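Alkylpurine DNA glycosylase AlkC (Pseudomonas fluorescens, PDB 5VHV) excises alkylated purine bases from damaged DNA as a base excision repair glycosylase, without flipping the lesion out of the duplex. Local coordinates at residues A51-S54 with E55-A59. Numbering follows the deposited sequence.
Sequences ARVS and ESLHA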
ATOM      1  N   ALA A  51      15.871  -5.100 -11.969  1.00 13.16           N
ATOM      2  CA  ALA A  51      16.877  -4.122 -12.370  1.00 15.42           C
ATOM      3  C   ALA A  51      17.921  -4.755 -13.280  1.00 16.27           C
ATOM      4  O   ALA A  51      18.393  -4.124 -14.237  1.00 16.42           O
ATOM      5  CB  ALA A  51      17.558  -3.511 -11.142  1.00 15.01           C
ATOM      6  N   ARG A  52      18.310  -5.988 -12.974  1.00 15.10           N
ATOM      7  CA  ARG A  52      19.333  -6.674 -13.760  1.00 16.16           C
ATOM      8  C   ARG A  52      18.924  -6.803 -15.227  1.00 14.81           C
ATOM      9  O   ARG A  52      19.756  -6.614 -16.119  1.00 17.73           O
ATOM     10  CB  ARG A  52      19.627  -8.040 -13.155  1.00 17.22           C
ATOM     11  CG  ARG A  52      20.596  -8.931 -13.983  1.00 17.15           C
ATOM     12  CD  ARG A  52      22.028  -8.393 -14.024  1.00 16.85           C
ATOM     13  NE  ARG A  52      22.731  -8.532 -12.746  1.00 18.17           N
ATOM     14  CZ  ARG A  52      23.273  -9.652 -12.297  1.00 20.60           C
ATOM     15  NH1 ARG A  52      23.185 -10.762 -13.020  1.00 20.63           N
ATOM     16  NH2 ARG A  52      23.892  -9.677 -11.122  1.00 20.05           N
ATOM     17  N   VAL A  53      17.643  -7.068 -15.507  1.00 14.68           N
ATOM     18  CA  VAL A  53      17.215  -7.197 -16.902  1.00 15.25           C
ATOM     19  C   VAL A  53      17.482  -5.899 -17.662  1.00 17.86           C
ATOM     20  O   VAL A  53      17.976  -5.904 -18.792  1.00 16.11           O
ATOM     21  CB  VAL A  53      15.732  -7.597 -16.984  1.00 20.26           C
ATOM     22  CG1 VAL A  53      15.233  -7.492 -18.416  1.00 20.35           C
ATOM     23  CG2 VAL A  53      15.531  -9.021 -16.447  1.00 20.20           C
ATOM     24  N   SER A  54      17.134  -4.768 -17.059  1.00 13.81           N
ATOM     25  CA  SER A  54      17.378  -3.471 -17.682  1.00 14.57           C
ATOM     26  C   SER A  54      18.866  -3.228 -17.905  1.00 13.85           C
ATOM     27  O   SER A  54      19.283  -2.781 -18.986  1.00 16.77           O
ATOM     28  CB  SER A  54      16.768  -2.366 -16.808  1.00 13.27           C
ATOM     29  OG  SER A  54      17.235  -1.081 -17.155  1.00 16.63           O
ATOM     30  N   GLU A  55      19.689  -3.529 -16.898  1.00 14.09           N
ATOM     31  CA  GLU A  55      21.129  -3.355 -17.023  1.00 13.80           C
ATOM     32  C   GLU A  55      21.698  -4.246 -18.117  1.00 14.44           C
ATOM     33  O   GLU A  55      22.616  -3.852 -18.844  1.00 15.36           O
ATOM     34  CB  GLU A  55      21.817  -3.678 -15.700  1.00 16.75           C
ATOM     35  CG  GLU A  55      21.385  -2.773 -14.576  1.00 15.82           C
ATOM     36  CD  GLU A  55      21.817  -3.282 -13.217  1.00 23.55           C
ATOM     37  OE1 GLU A  55      22.515  -4.314 -13.176  1.00 19.96           O
ATOM     38  OE2 GLU A  55      21.482  -2.639 -12.193  1.00 21.92           O
ATOM     39  N   SER A  56      21.205  -5.478 -18.200  1.00 14.95           N
ATOM     40  CA  SER A  56      21.723  -6.408 -19.193  1.00 17.53           C
ATOM     41  C   SER A  56      21.382  -5.942 -20.593  1.00 16.20           C
ATOM     42  O   SER A  56      22.213  -6.039 -21.507  1.00 19.10           O
ATOM     43  CB  SER A  56      21.157  -7.804 -18.951  1.00 17.60           C
ATOM     44  OG  SER A  56      21.486  -8.260 -17.649  1.00 20.64           O
ATOM     45  N   LEU A  57      20.166  -5.428 -20.779  1.00 16.78           N
ATOM     46  CA  LEU A  57      19.810  -4.860 -22.073  1.00 22.02           C
ATOM     47  C   LEU A  57      20.738  -3.706 -22.417  1.00 18.77           C
ATOM     48  O   LEU A  57      21.279  -3.636 -23.525  1.00 18.01           O
ATOM     49  CB  LEU A  57      18.351  -4.399 -22.075  1.00 16.44           C
ATOM     50  CG  LEU A  57      17.319  -5.526 -22.030  1.00 15.08           C
ATOM     51  CD1 LEU A  57      15.952  -4.945 -21.715  1.00 18.85           C
ATOM     52  CD2 LEU A  57      17.301  -6.313 -23.321  1.00 21.40           C
ATOM     53  N   HIS A  58      20.953  -2.791 -21.467  1.00 15.97           N
ATOM     54  CA  HIS A  58      21.829  -1.658 -21.740  1.00 15.30           C
ATOM     55  C   HIS A  58      23.248  -2.104 -22.062  1.00 20.00           C
ATOM     56  O   HIS A  58      23.936  -1.465 -22.877  1.00 18.26           O
ATOM     57  CB  HIS A  58      21.844  -0.691 -20.555  1.00 17.45           C
ATOM     58  CG  HIS A  58      22.470   0.618 -20.885  1.00 16.70           C
ATOM     59  ND1 HIS A  58      23.827   0.848 -20.783  1.00 17.68           N
ATOM     60  CD2 HIS A  58      21.926   1.757 -21.375  1.00 16.14           C
ATOM     61  CE1 HIS A  58      24.084   2.085 -21.179  1.00 19.72           C
ATOM     62  NE2 HIS A  58      22.950   2.655 -21.543  1.00 17.40           N
ATOM     63  N   ALA A  59      23.707  -3.189 -21.438  1.00 16.89           N
ATOM     64  CA  ALA A  59      25.086  -3.633 -21.637  1.00 18.32           C
ATOM     65  C   ALA A  59      25.326  -4.194 -23.038  1.00 17.80           C
ATOM     66  O   ALA A  59      26.449  -4.107 -23.544  1.00 18.55           O
ATOM     67  CB  ALA A  59      25.468  -4.676 -20.591  1.00 22.56           C
TER
HETATM   68  O   HOH W   1      22.382  -6.090 -11.285  1.00 19.35           O
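The E55 side chain lies along the helix beside A51 and R52. Its N-H bonds to A51 O at 3.0 Å. CG stands anti to the carbonyl carbon (chi1 -62°), which lays the side chain back over the preceding turn, with CG 3.3 Å from A51 O. The chain then runs extended and crosses the R52 side chain at about a right angle. E55 OE1 and R52 NE are 4.2 Å apart, too far for a salt bridge. One water joins them: it donates to E55 OE1 at 2.6 Å and accepts from R52 NE, in the plane of the guanidinium. An alanine in place of E55 would probably cost the water this acceptor and leave R52 without the nearby negative charge. The far end of R52 is held by A39 O, which accepts from NH1.

S56 grips R52 O twice. Its N-H donates at 2.8 Å. Its OG donates to the same oxygen from above the carbonyl plane, also at 2.8 Å. H36 ND1 is a further partner of S56 OG.

L57 N bonds to V53 O, and L57 CD1 lies 4.2 Å from V53 CG1. Both side chains also pack on helix 11-24. H58 N bonds to S54 O, while its ring stacks on Y95. The four backbone bonds are the i to i+4 bonds of an alpha-helix, here helix 46-60, packed among helices 11-24, 30-38 and 87-95.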